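Local coordinates for protein VP1 (Polyomavirus HPyV6, PDB 4PCG) that forms, through the jelly-roll core present here, pentamers that probably build the T=7 icosahedral capsid and mediate attachment to host cells, at residues P29-G34 against V39-G44; V66-I71 against V267-R272; G148-N153 against K161-Q166. All blocks are in the same frame, centred on the assembly; numbering follows the deposited sequence.

Contact 1: P29-G34 against V39-G44; sequences PNFASG and VYQSRG
With CG anti to the backbone N (chi1 165°), the amide of Asn30 reaches Val39 at the start of residues 39-44. Phe31, the next residue of an extended chain, leaves the backbone on the opposite side; with CG anti to its carbonyl carbon (chi1 -69°) it lays its ring on Gly44. The two segments are neighbouring limbs of the BC loop of the VP1 jelly roll, and they run antiparallel around one isolated beta bridge. Asn30 and Tyr40 form the non-hydrogen-bonded pair of that bridge, and a bond flanks it on each side: Phe31 N donates to Val39 O at 3.2 Å, and Gln41 N to Pro29 O, also at 3.2 Å. The first lies in the carbonyl plane of its acceptor. In the second the donor sits above that plane, and the Tyr40 CA approaches the same Pro29 O at 3.2 Å in a CA-H...O contact.

Beyond the bridge, Asn30 OD1 accepts from Val39 N at 3.1 Å, a side-chain-to-backbone bond with the donor tilted from the amide's carbonyl plane. The other end of this buried amide, ND2, donates to Ala170 O and Tyr61 O, so both of its ends are engaged and its rotation is fixed. Toward the end of residues 39-44, Gln41 stays local, its NE2 donating to Arg43 O at 2.8 Å. Ser42 looks to the pentamer interface, where its OG is hydrogen-bonded to Ser156 O of a neighbouring subunit, and Pro29 packs on Val157 of that subunit.

The Phe31 ring is fitted from two directions. Gln41 O meets its edge in plane, 3.4 Å from Phe31 CE1. Over one face, Gly44 CA stands 3.5 Å from the ring centroid and only 7° off the normal, a CH-pi contact.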
ATOM      1  N   PRO B  29      27.578  -1.356  -2.547  1.00 17.16           N
ATOM      2  CA  PRO B  29      27.225  -2.711  -2.144  1.00 15.80           C
ATOM      3  C   PRO B  29      28.460  -3.611  -2.005  1.00 16.74           C
ATOM      4  O   PRO B  29      29.396  -3.518  -2.773  1.00 15.51           O
ATOM      5  CB  PRO B  29      26.312  -3.191  -3.270  1.00 14.00           C
ATOM      6  CG  PRO B  29      26.697  -2.384  -4.453  1.00 17.04           C
ATOM      7  CD  PRO B  29      27.076  -1.030  -3.890  1.00 17.70           C
ATOM      8  N   ASN B  30      28.400  -4.525  -1.052  1.00 15.54           N
ATOM      9  CA  ASN B  30      29.558  -5.275  -0.634  1.00 17.30           C
ATOM     10  C   ASN B  30      29.204  -6.747  -0.411  1.00 16.02           C
ATOM     11  O   ASN B  30      28.431  -7.069   0.488  1.00 18.22           O
ATOM     12  CB  ASN B  30      29.996  -4.629   0.680  1.00 22.32           C
ATOM     13  CG  ASN B  30      30.950  -5.461   1.448  1.00 24.37           C
ATOM     14  OD1 ASN B  30      31.830  -6.145   0.871  1.00 22.73           O
ATOM     15  ND2 ASN B  30      30.804  -5.431   2.772  1.00 24.46           N
ATOM     16  N   PHE B  31      29.770  -7.608  -1.239  1.00 17.24           N
ATOM     17  CA  PHE B  31      29.685  -9.078  -1.139  1.00 20.19           C
ATOM     18  C   PHE B  31      31.086  -9.591  -0.779  1.00 23.65           C
ATOM     19  O   PHE B  31      31.766 -10.283  -1.566  1.00 24.92           O
ATOM     20  CB  PHE B  31      29.246  -9.678  -2.498  1.00 22.64           C
ATOM     21  CG  PHE B  31      27.813  -9.369  -2.886  1.00 17.71           C
ATOM     22  CD1 PHE B  31      27.506  -8.228  -3.636  1.00 18.82           C
ATOM     23  CD2 PHE B  31      26.775 -10.215  -2.521  1.00 16.99           C
ATOM     24  CE1 PHE B  31      26.203  -7.937  -4.002  1.00 17.82           C
ATOM     25  CE2 PHE B  31      25.465  -9.933  -2.885  1.00 16.44           C
ATOM     26  CZ  PHE B  31      25.177  -8.810  -3.639  1.00 17.99           C
ATOM     27  N   ALA B  32      31.565  -9.183   0.387  1.00 19.77           N
ATOM     28  CA  ALA B  32      32.931  -9.503   0.825  1.00 23.58           C
ATOM     29  C   ALA B  32      33.249 -10.984   0.851  1.00 24.46           C
ATOM     30  O   ALA B  32      32.377 -11.797   1.080  1.00 28.43           O
ATOM     31  CB  ALA B  32      33.163  -8.913   2.205  1.00 30.13           C
ATOM     32  N   SER B  33      34.516 -11.330   0.676  1.00 22.83           N
ATOM     33  CA  SER B  33      34.981 -12.693   0.897  1.00 26.13           C
ATOM     34  C   SER B  33      35.778 -12.822   2.191  1.00 24.76           C
ATOM     35  O   SER B  33      36.226 -13.901   2.535  1.00 29.19           O
ATOM     36  CB  SER B  33      35.828 -13.158  -0.288  1.00 31.52           C
ATOM     37  OG  SER B  33      36.770 -12.159  -0.609  1.00 46.55           O
ATOM     38  N   GLY B  34      35.935 -11.710   2.916  1.00 23.98           N
ATOM     39  CA  GLY B  34      36.713 -11.690   4.151  1.00 24.68           C
ATOM     40  C   GLY B  34      36.517 -10.331   4.860  1.00 23.30           C
ATOM     41  O   GLY B  34      35.770  -9.466   4.404  1.00 23.40           O
ATOM     42  N   VAL B  39      34.110  -6.101  -1.242  1.00 35.35           N
ATOM     43  CA  VAL B  39      34.136  -6.357  -2.679  1.00 32.80           C
ATOM     44  C   VAL B  39      32.987  -5.583  -3.263  1.00 27.75           C
ATOM     45  O   VAL B  39      31.794  -5.986  -3.078  1.00 28.34           O
ATOM     46  CB  VAL B  39      34.049  -7.867  -2.989  1.00 30.99           C
ATOM     47  CG1 VAL B  39      33.821  -8.107  -4.485  1.00 35.98           C
ATOM     48  CG2 VAL B  39      35.317  -8.576  -2.514  1.00 34.13           C
ATOM     49  N   TYR B  40      33.292  -4.478  -3.961  1.00 24.91           N
ATOM     50  CA  TYR B  40      32.162  -3.636  -4.357  1.00 22.49           C
ATOM     51  C   TYR B  40      31.620  -4.074  -5.691  1.00 20.51           C
ATOM     52  O   TYR B  40      32.292  -3.980  -6.717  1.00 20.69           O
ATOM     53  CB  TYR B  40      32.490  -2.155  -4.334  1.00 23.85           C
ATOM     54  CG  TYR B  40      32.971  -1.672  -3.000  1.00 22.45           C
ATOM     55  CD1 TYR B  40      32.196  -1.812  -1.856  1.00 23.61           C
ATOM     56  CD2 TYR B  40      34.202  -1.037  -2.890  1.00 30.32           C
ATOM     57  CE1 TYR B  40      32.625  -1.339  -0.638  1.00 28.14           C
ATOM     58  CE2 TYR B  40      34.653  -0.577  -1.676  1.00 32.37           C
ATOM     59  CZ  TYR B  40      33.873  -0.728  -0.562  1.00 36.67           C
ATOM     60  OH  TYR B  40      34.340  -0.267   0.637  1.00 39.04           O
ATOM     61  N   GLN B  41      30.420  -4.619  -5.647  1.00 18.81           N
ATOM     62  CA  GLN B  41      29.734  -5.066  -6.844  1.00 20.33           C
ATOM     63  C   GLN B  41      28.256  -5.100  -6.531  1.00 16.86           C
ATOM     64  O   GLN B  41      27.857  -5.357  -5.400  1.00 18.94           O
ATOM     65  CB  GLN B  41      30.245  -6.428  -7.301  1.00 27.40           C
ATOM     66  CG  GLN B  41      30.095  -7.578  -6.316  1.00 28.34           C
ATOM     67  CD  GLN B  41      30.877  -8.791  -6.837  1.00 42.44           C
ATOM     68  OE1 GLN B  41      32.087  -8.689  -7.087  1.00 50.08           O
ATOM     69  NE2 GLN B  41      30.185  -9.912  -7.080  1.00 32.66           N
ATOM     70  N   SER B  42      27.437  -4.803  -7.529  1.00 18.91           N
ATOM     71  CA  SER B  42      25.993  -4.711  -7.277  1.00 18.82           C
ATOM     72  C   SER B  42      25.243  -6.027  -7.465  1.00 18.63           C
ATOM     73  O   SER B  42      24.088  -6.115  -7.059  1.00 17.96           O
ATOM     74  CB  SER B  42      25.367  -3.604  -8.135  1.00 18.77           C
ATOM     75  OG  SER B  42      25.677  -3.750  -9.500  1.00 19.02           O
ATOM     76  N   ARG B  43      25.889  -7.032  -8.069  1.00 18.54           N
ATOM     77  CA  ARG B  43      25.337  -8.403  -8.118  1.00 18.04           C
ATOM     78  C   ARG B  43      26.333  -9.348  -7.504  1.00 19.37           C
ATOM     79  O   ARG B  43      27.523  -9.253  -7.782  1.00 19.53           O
ATOM     80  CB  ARG B  43      25.040  -8.821  -9.558  1.00 21.70           C
ATOM     81  CG  ARG B  43      23.859  -8.054 -10.121  1.00 21.10           C
ATOM     82  CD  ARG B  43      23.590  -8.424 -11.563  1.00 22.27           C
ATOM     83  NE  ARG B  43      22.434  -7.692 -12.077  1.00 19.42           N
ATOM     84  CZ  ARG B  43      21.855  -7.934 -13.232  1.00 20.79           C
ATOM     85  NH1 ARG B  43      22.317  -8.869 -14.043  1.00 22.84           N
ATOM     86  NH2 ARG B  43      20.804  -7.233 -13.584  1.00 20.89           N
ATOM     87  N   GLY B  44      25.851 -10.244  -6.655  1.00 17.07           N
ATOM     88  CA  GLY B  44      26.715 -11.226  -6.050  1.00 17.03           C
ATOM     89  C   GLY B  44      27.108 -12.295  -7.045  1.00 17.62           C
ATOM     90  O   GLY B  44      26.583 -12.364  -8.164  1.00 18.46           O
TER

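Contact 2: V66-I71 against V267-R272; sequences VNLPEI and VHFRQR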
ATOM      1  N   VAL B  66      33.616   8.181   8.752  1.00 18.97           N
ATOM      2  CA  VAL B  66      34.130   9.414   8.185  1.00 19.37           C
ATOM      3  C   VAL B  66      34.551  10.370   9.279  1.00 21.14           C
ATOM      4  O   VAL B  66      33.726  10.759  10.113  1.00 19.70           O
ATOM      5  CB  VAL B  66      33.069  10.088   7.301  1.00 20.61           C
ATOM      6  CG1 VAL B  66      33.635  11.378   6.721  1.00 24.91           C
ATOM      7  CG2 VAL B  66      32.623   9.142   6.195  1.00 24.96           C
ATOM      8  N   ASN B  67      35.827  10.741   9.276  1.00 21.30           N
ATOM      9  CA  ASN B  67      36.378  11.633  10.278  1.00 25.08           C
ATOM     10  C   ASN B  67      35.863  13.032  10.077  1.00 23.54           C
ATOM     11  O   ASN B  67      35.657  13.465   8.957  1.00 24.91           O
ATOM     12  CB  ASN B  67      37.902  11.629  10.246  1.00 31.98           C
ATOM     13  CG  ASN B  67      38.489  10.350  10.819  1.00 44.85           C
ATOM     14  OD1 ASN B  67      37.963   9.769  11.784  1.00 41.82           O
ATOM     15  ND2 ASN B  67      39.596   9.912  10.243  1.00 53.60           N
ATOM     16  N   LEU B  68      35.583  13.697  11.178  1.00 22.26           N
ATOM     17  CA  LEU B  68      35.093  15.057  11.173  1.00 23.55           C
ATOM     18  C   LEU B  68      36.223  16.012  11.562  1.00 25.18           C
ATOM     19  O   LEU B  68      37.176  15.641  12.263  1.00 26.25           O
ATOM     20  CB  LEU B  68      33.944  15.170  12.170  1.00 22.72           C
ATOM     21  CG  LEU B  68      32.786  14.205  11.926  1.00 22.42           C
ATOM     22  CD1 LEU B  68      31.755  14.258  13.044  1.00 22.98           C
ATOM     23  CD2 LEU B  68      32.155  14.475  10.571  1.00 22.92           C
ATOM     24  N   PRO B  69      36.108  17.286  11.166  1.00 28.04           N
ATOM     25  CA  PRO B  69      37.180  18.228  11.474  1.00 28.95           C
ATOM     26  C   PRO B  69      37.373  18.480  12.973  1.00 31.00           C
ATOM     27  O   PRO B  69      36.398  18.494  13.734  1.00 28.81           O
ATOM     28  CB  PRO B  69      36.724  19.538  10.803  1.00 30.06           C
ATOM     29  CG  PRO B  69      35.525  19.231  10.021  1.00 29.31           C
ATOM     30  CD  PRO B  69      34.953  17.936  10.518  1.00 27.82           C
ATOM     31  N   GLU B  70      38.619  18.662  13.385  1.00 31.66           N
ATOM     32  CA  GLU B  70      38.910  19.132  14.731  1.00 35.53           C
ATOM     33  C   GLU B  70      38.203  20.456  14.983  1.00 36.82           C
ATOM     34  O   GLU B  70      38.195  21.334  14.122  1.00 37.13           O
ATOM     35  CB  GLU B  70      40.406  19.367  14.923  1.00 45.09           C
ATOM     36  CG  GLU B  70      41.217  18.115  15.209  1.00 53.26           C
ATOM     37  CD  GLU B  70      42.572  18.437  15.832  1.00 58.87           C
ATOM     38  OE1 GLU B  70      42.783  19.593  16.286  1.00 59.09           O
ATOM     39  OE2 GLU B  70      43.430  17.527  15.868  1.00 72.43           O
ATOM     40  N   ILE B  71      37.622  20.597  16.165  1.00 33.71           N
ATOM     41  CA  ILE B  71      37.019  21.852  16.565  1.00 36.19           C
ATOM     42  C   ILE B  71      38.040  22.642  17.395  1.00 40.68           C
ATOM     43  O   ILE B  71      38.481  22.171  18.441  1.00 41.86           O
ATOM     44  CB  ILE B  71      35.725  21.605  17.367  1.00 34.38           C
ATOM     45  CG1 ILE B  71      34.681  20.935  16.485  1.00 33.04           C
ATOM     46  CG2 ILE B  71      35.183  22.920  17.894  1.00 35.69           C
ATOM     47  CD1 ILE B  71      33.443  20.448  17.218  1.00 31.06           C
ATOM     48  N   VAL B 267      24.859  14.089   5.532  1.00 16.69           N
ATOM     49  CA  VAL B 267      24.592  14.261   6.943  1.00 16.65           C
ATOM     50  C   VAL B 267      24.950  15.698   7.309  1.00 18.11           C
ATOM     51  O   VAL B 267      25.994  16.208   6.932  1.00 18.43           O
ATOM     52  CB  VAL B 267      25.415  13.282   7.800  1.00 16.61           C
ATOM     53  CG1 VAL B 267      25.090  13.451   9.286  1.00 16.80           C
ATOM     54  CG2 VAL B 267      25.193  11.842   7.374  1.00 17.77           C
ATOM     55  N   HIS B 268      24.064  16.356   8.052  1.00 16.77           N
ATOM     56  CA  HIS B 268      24.249  17.725   8.444  1.00 16.76           C
ATOM     57  C   HIS B 268      24.558  17.820   9.916  1.00 18.08           C
ATOM     58  O   HIS B 268      23.899  17.170  10.722  1.00 17.54           O
ATOM     59  CB  HIS B 268      22.984  18.531   8.132  1.00 20.60           C
ATOM     60  CG  HIS B 268      22.646  18.570   6.677  1.00 22.60           C
ATOM     61  ND1 HIS B 268      23.109  19.559   5.837  1.00 26.28           N
ATOM     62  CD2 HIS B 268      21.916  17.726   5.905  1.00 22.87           C
ATOM     63  CE1 HIS B 268      22.662  19.338   4.610  1.00 26.95           C
ATOM     64  NE2 HIS B 268      21.918  18.244   4.629  1.00 22.16           N
ATOM     65  N   PHE B 269      25.567  18.620  10.225  1.00 17.14           N
ATOM     66  CA  PHE B 269      26.084  18.815  11.590  1.00 18.37           C
ATOM     67  C   PHE B 269      26.025  20.247  12.075  1.00 18.50           C
ATOM     68  O   PHE B 269      26.169  21.224  11.308  1.00 19.06           O
ATOM     69  CB  PHE B 269      27.553  18.346  11.713  1.00 17.72           C
ATOM     70  CG  PHE B 269      27.795  16.934  11.297  1.00 18.12           C
ATOM     71  CD1 PHE B 269      27.964  16.620   9.959  1.00 18.63           C
ATOM     72  CD2 PHE B 269      27.905  15.914  12.244  1.00 17.22           C
ATOM     73  CE1 PHE B 269      28.216  15.315   9.561  1.00 19.07           C
ATOM     74  CE2 PHE B 269      28.151  14.608  11.843  1.00 17.56           C
ATOM     75  CZ  PHE B 269      28.319  14.310  10.507  1.00 17.47           C
ATOM     76  N   ARG B 270      25.864  20.360  13.391  1.00 18.50           N
ATOM     77  CA  ARG B 270      26.079  21.562  14.132  1.00 20.64           C
ATOM     78  C   ARG B 270      26.993  21.210  15.310  1.00 21.13           C
ATOM     79  O   ARG B 270      27.387  20.042  15.466  1.00 19.28           O
ATOM     80  CB  ARG B 270      24.740  22.116  14.626  1.00 22.99           C
ATOM     81  CG  ARG B 270      24.014  21.190  15.599  1.00 23.38           C
ATOM     82  CD  ARG B 270      22.572  21.653  15.772  1.00 26.66           C
ATOM     83  NE  ARG B 270      21.831  20.729  16.619  1.00 23.57           N
ATOM     84  CZ  ARG B 270      20.524  20.505  16.544  1.00 28.40           C
ATOM     85  NH1 ARG B 270      19.764  21.167  15.674  1.00 29.64           N
ATOM     86  NH2 ARG B 270      19.968  19.610  17.358  1.00 23.57           N
ATOM     87  N   GLN B 271      27.318  22.187  16.146  1.00 21.47           N
ATOM     88  CA  GLN B 271      28.141  21.897  17.320  1.00 22.83           C
ATOM     89  C   GLN B 271      27.294  21.914  18.578  1.00 22.79           C
ATOM     90  O   GLN B 271      26.401  22.743  18.717  1.00 25.26           O
ATOM     91  CB  GLN B 271      29.296  22.875  17.439  1.00 25.12           C
ATOM     92  CG  GLN B 271      30.240  22.770  16.263  1.00 27.26           C
ATOM     93  CD  GLN B 271      31.407  23.712  16.339  1.00 30.63           C
ATOM     94  OE1 GLN B 271      31.458  24.625  17.181  1.00 32.14           O
ATOM     95  NE2 GLN B 271      32.361  23.519  15.433  1.00 32.43           N
ATOM     96  N   ARG B 272      27.596  20.984  19.473  1.00 22.22           N
ATOM     97  CA  ARG B 272      26.908  20.838  20.749  1.00 23.93           C
ATOM     98  C   ARG B 272      27.929  20.871  21.887  1.00 25.41           C
ATOM     99  O   ARG B 272      28.959  20.181  21.830  1.00 26.42           O
ATOM    100  CB  ARG B 272      26.153  19.515  20.769  1.00 22.21           C
ATOM    101  CG  ARG B 272      25.443  19.188  22.082  1.00 26.37           C
ATOM    102  CD  ARG B 272      24.199  20.043  22.312  1.00 25.34           C
ATOM    103  NE  ARG B 272      23.091  19.607  21.461  1.00 24.86           N
ATOM    104  CZ  ARG B 272      21.796  19.806  21.703  1.00 24.72           C
ATOM    105  NH1 ARG B 272      21.375  20.411  22.813  1.00 27.41           N
ATOM    106  NH2 ARG B 272      20.907  19.358  20.836  1.00 26.01           N
TER
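Leu68, just past the end of strand 62-67, makes the first touch, reaching across to Phe269 on strand 256-274. The two side chains approach from opposite directions, and their CA atoms remain 9.8 Å apart, so the backbones are well separated and the gap is bridged by side chains alone. With CG anti to the carbonyl carbon (chi1 -57°), the branch of Leu68 points at the ring, and both methyls meet its far end: CD1 lies 3.8 Å from Phe269 CE2, and CD2 lies 3.8 Å from Phe269 CZ. CD2 also stands over one face, 4.3 Å from the Phe269 ring centroid and 27° off the normal, an off-centre CH-pi contact.

The chain then passes through Pro69, whose carbonyl oxygen accepts a hydrogen bond from Trp83 NE1 of strand 79-93, and returns to the opposing strand at Ile71. Here the partner is Gln271, two residues beyond Phe269 and therefore on the same side of its strand, with a CA-CA separation from Ile71 of 8.9 Å. Gln271 is stretched out beyond CG, which brings its amide nitrogen against the isoleucine branches: Gln271 NE2 is 3.6 Å from Ile71 CG1 and 3.7 Å from Ile71 CD1. This is van der Waals packing of an amide end on aliphatic carbon. Trp83 touches Leu68, Ile71 and Gln271, and so lies against members of both pairs, while Arg270 and Arg272 form salt bridges with Glu84.

Alternate residues of one strand thus meet side chains across a backbone separation like that between packed sheets. The chain leaving strand C of the CHEF sheet here covers the last strand of the BIDG sheet, at the margin of the jelly-roll beta sandwich.

Contact 3: G148-N153 against K161-Q166; sequences GPSKEN and KATRKQ
The long EF loop of VP1 folds back on itself here, its residues 148-153 lying beside residues 161-166, which run into an outer strand (within this chain) of a small three-stranded antiparallel sheet in that loop. Thr163 carries the contact. Its chi1 of -51° sets OG1 beside its own backbone nitrogen and facing the other segment, where it accepts from Ser150 N at 2.8 Å with an N-H...O angle of 151°. Pro149 lies alongside, with its CA 3.5 Å from Thr163 OG1. The methyl CG2 of Thr163 faces the serine hydroxyl, at 3.7 Å from Ser150 OG.

One water extends the link. It accepts a hydrogen bond from Thr163 OG1 at 2.7 Å, then donates to Lys161 O at 2.9 Å and, in a long bond, to Glu152 OE1 at 3.3 Å. Glu152 and Lys161 therefore meet largely through this solvent molecule, since Glu152 OE1 stays 4.4 Å from Lys161 O. Trp177 of strand 177-179 packs against Thr163 and Lys165, and Lys165 NZ makes a salt bridge with Glu147, just ahead of Gly148.

The geometry gives one direction to each bond: Ser150 N-H to the threonine hydroxyl, the hydroxyl to the water, and the water to its two acceptors. Because the Thr163 hydroxyl both accepts and donates, its bonds with Ser150 and the water would be expected to strengthen each other, while the water divides its two donations between a carbonyl and a carboxylate. A surface loop is thereby coupled to a strand with little apolar contact.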
ATOM      1  N   GLY B 148      29.719 -15.111  11.786  1.00 21.19           N
ATOM      2  CA  GLY B 148      28.537 -15.899  12.083  1.00 22.50           C
ATOM      3  C   GLY B 148      28.315 -15.931  13.579  1.00 24.90           C
ATOM      4  O   GLY B 148      29.202 -15.552  14.337  1.00 23.06           O
ATOM      5  N   PRO B 149      27.142 -16.405  14.019  1.00 21.34           N
ATOM      6  CA  PRO B 149      26.945 -16.516  15.476  1.00 23.45           C
ATOM      7  C   PRO B 149      27.933 -17.450  16.157  1.00 25.45           C
ATOM      8  O   PRO B 149      28.445 -18.373  15.518  1.00 25.39           O
ATOM      9  CB  PRO B 149      25.534 -17.072  15.598  1.00 24.64           C
ATOM     10  CG  PRO B 149      24.901 -16.934  14.248  1.00 27.33           C
ATOM     11  CD  PRO B 149      26.010 -16.953  13.252  1.00 23.98           C
ATOM     12  N   SER B 150      28.178 -17.248  17.458  1.00 24.52           N
ATOM     13  CA  SER B 150      28.951 -18.215  18.248  1.00 29.50           C
ATOM     14  C   SER B 150      28.199 -19.541  18.257  1.00 34.80           C
ATOM     15  O   SER B 150      26.985 -19.563  18.102  1.00 32.74           O
ATOM     16  CB  SER B 150      29.160 -17.748  19.688  1.00 37.41           C
ATOM     17  OG  SER B 150      29.688 -16.430  19.705  1.00 40.54           O
ATOM     18  N   LYS B 151      28.936 -20.636  18.387  1.00 33.35           N
ATOM     19  CA  LYS B 151      28.348 -21.973  18.434  1.00 38.92           C
ATOM     20  C   LYS B 151      28.247 -22.353  19.905  1.00 43.83           C
ATOM     21  O   LYS B 151      29.134 -23.020  20.449  1.00 42.67           O
ATOM     22  CB  LYS B 151      29.237 -22.976  17.696  1.00 43.88           C
ATOM     23  CG  LYS B 151      29.386 -22.713  16.208  1.00 50.62           C
ATOM     24  CD  LYS B 151      28.115 -23.078  15.461  1.00 50.51           C
ATOM     25  CE  LYS B 151      28.311 -22.997  13.956  1.00 63.37           C
ATOM     26  NZ  LYS B 151      29.086 -24.157  13.443  1.00 78.44           N
ATOM     27  N   GLU B 152      27.185 -21.902  20.560  1.00 36.73           N
ATOM     28  CA  GLU B 152      27.016 -22.137  21.992  1.00 39.81           C
ATOM     29  C   GLU B 152      25.697 -22.821  22.301  1.00 40.95           C
ATOM     30  O   GLU B 152      25.199 -22.726  23.408  1.00 38.61           O
ATOM     31  CB  GLU B 152      27.142 -20.822  22.741  1.00 44.38           C
ATOM     32  CG  GLU B 152      28.509 -20.190  22.556  1.00 50.21           C
ATOM     33  CD  GLU B 152      28.644 -18.835  23.198  1.00 49.11           C
ATOM     34  OE1 GLU B 152      27.622 -18.205  23.541  1.00 66.83           O
ATOM     35  OE2 GLU B 152      29.794 -18.383  23.342  1.00 79.43           O
ATOM     36  N   ASN B 153      25.143 -23.517  21.313  1.00 36.83           N
ATOM     37  CA  ASN B 153      23.868 -24.226  21.465  1.00 45.03           C
ATOM     38  C   ASN B 153      22.697 -23.319  21.847  1.00 39.31           C
ATOM     39  O   ASN B 153      21.681 -23.813  22.341  1.00 40.98           O
ATOM     40  CB  ASN B 153      23.976 -25.368  22.485  1.00 49.45           C
ATOM     41  CG  ASN B 153      25.071 -26.360  22.136  1.00 58.37           C
ATOM     42  OD1 ASN B 153      25.133 -26.853  21.008  1.00 63.00           O
ATOM     43  ND2 ASN B 153      25.937 -26.658  23.098  1.00 69.90           N
ATOM     44  N   LYS B 161      21.371 -15.052  25.243  1.00 27.93           N
ATOM     45  CA  LYS B 161      22.493 -15.864  24.722  1.00 32.99           C
ATOM     46  C   LYS B 161      22.818 -15.632  23.250  1.00 31.23           C
ATOM     47  O   LYS B 161      23.729 -16.270  22.705  1.00 27.14           O
ATOM     48  CB  LYS B 161      22.218 -17.358  24.907  1.00 37.41           C
ATOM     49  CG  LYS B 161      21.783 -17.798  26.305  1.00 50.71           C
ATOM     50  CD  LYS B 161      21.342 -19.260  26.263  1.00 60.61           C
ATOM     51  CE  LYS B 161      20.428 -19.640  27.418  1.00 71.38           C
ATOM     52  NZ  LYS B 161      19.701 -20.901  27.109  1.00 69.31           N
ATOM     53  N   ALA B 162      22.087 -14.740  22.580  1.00 21.93           N
ATOM     54  CA  ALA B 162      22.331 -14.496  21.183  1.00 21.95           C
ATOM     55  C   ALA B 162      23.632 -13.728  21.041  1.00 23.33           C
ATOM     56  O   ALA B 162      23.987 -12.910  21.889  1.00 23.56           O
ATOM     57  CB  ALA B 162      21.186 -13.715  20.559  1.00 22.09           C
ATOM     58  N   THR B 163      24.352 -13.997  19.973  1.00 20.26           N
ATOM     59  CA  THR B 163      25.646 -13.366  19.738  1.00 20.26           C
ATOM     60  C   THR B 163      25.476 -11.890  19.443  1.00 20.20           C
ATOM     61  O   THR B 163      24.746 -11.493  18.535  1.00 18.37           O
ATOM     62  CB  THR B 163      26.393 -14.023  18.566  1.00 21.41           C
ATOM     63  OG1 THR B 163      26.428 -15.438  18.773  1.00 23.17           O
ATOM     64  CG2 THR B 163      27.807 -13.464  18.443  1.00 22.07           C
ATOM     65  N   ARG B 164      26.153 -11.065  20.229  1.00 19.98           N
ATOM     66  CA  ARG B 164      26.087  -9.624  20.018  1.00 18.63           C
ATOM     67  C   ARG B 164      27.461  -9.065  19.697  1.00 21.17           C
ATOM     68  O   ARG B 164      28.453  -9.378  20.378  1.00 19.69           O
ATOM     69  CB  ARG B 164      25.507  -8.936  21.260  1.00 21.35           C
ATOM     70  CG  ARG B 164      23.994  -9.034  21.353  1.00 21.02           C
ATOM     71  CD  ARG B 164      23.482  -8.351  22.607  1.00 24.59           C
ATOM     72  NE  ARG B 164      22.075  -7.998  22.429  1.00 21.60           N
ATOM     73  CZ  ARG B 164      21.052  -8.772  22.772  1.00 23.90           C
ATOM     74  NH1 ARG B 164      21.238  -9.960  23.343  1.00 21.79           N
ATOM     75  NH2 ARG B 164      19.823  -8.333  22.572  1.00 28.57           N
ATOM     76  N   LYS B 165      27.529  -8.251  18.658  1.00 18.75           N
ATOM     77  CA  LYS B 165      28.726  -7.448  18.423  1.00 21.53           C
ATOM     78  C   LYS B 165      28.407  -6.230  17.581  1.00 17.25           C
ATOM     79  O   LYS B 165      27.258  -5.954  17.368  1.00 19.15           O
ATOM     80  CB  LYS B 165      29.867  -8.272  17.869  1.00 31.99           C
ATOM     81  CG  LYS B 165      29.537  -9.084  16.674  1.00 25.30           C
ATOM     82  CD  LYS B 165      30.714  -9.996  16.252  1.00 28.82           C
ATOM     83  CE  LYS B 165      31.349 -10.854  17.317  1.00 42.39           C
ATOM     84  NZ  LYS B 165      32.399 -11.756  16.731  1.00 31.16           N
ATOM     85  N   GLN B 166      29.436  -5.512  17.140  1.00 16.69           N
ATOM     86  CA  GLN B 166      29.284  -4.342  16.297  1.00 18.55           C
ATOM     87  C   GLN B 166      29.807  -4.587  14.880  1.00 18.27           C
ATOM     88  O   GLN B 166      30.761  -5.380  14.657  1.00 17.40           O
ATOM     89  CB  GLN B 166      30.052  -3.182  16.941  1.00 21.59           C
ATOM     90  CG  GLN B 166      29.444  -2.737  18.266  1.00 26.19           C
ATOM     91  CD  GLN B 166      30.279  -1.714  19.013  1.00 24.88           C
ATOM     92  OE1 GLN B 166      31.373  -2.019  19.452  1.00 33.29           O
ATOM     93  NE2 GLN B 166      29.780  -0.475  19.105  1.00 26.09           N
TER
HETATM   94  O   HOH W   1      26.297 -16.115  21.386  1.00 30.96           O

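How the contacts relate
The three contacts sample separate parts of one subunit, and none touches another. Contact 2 lies in the jelly-roll sandwich, its centre about 29 Å from that of contact 1 and about 34 Å from that of contact 3. Contact 1 is a partly buried BC-loop contact and contact 3 a surface contact of the EF loop, their centres about 23 Å apart. Along the chain contact 3 is nested within the span closed by contact 2. Between subunits the loops do meet: Ser156, which contact 1 reaches on a neighbouring subunit, lies between the segments of contact 3. Sodium, bound by Thr48, Thr50, Thr52 and Asp54 and by no residue of these contacts, is about 12 Å from the Phe31 side chain.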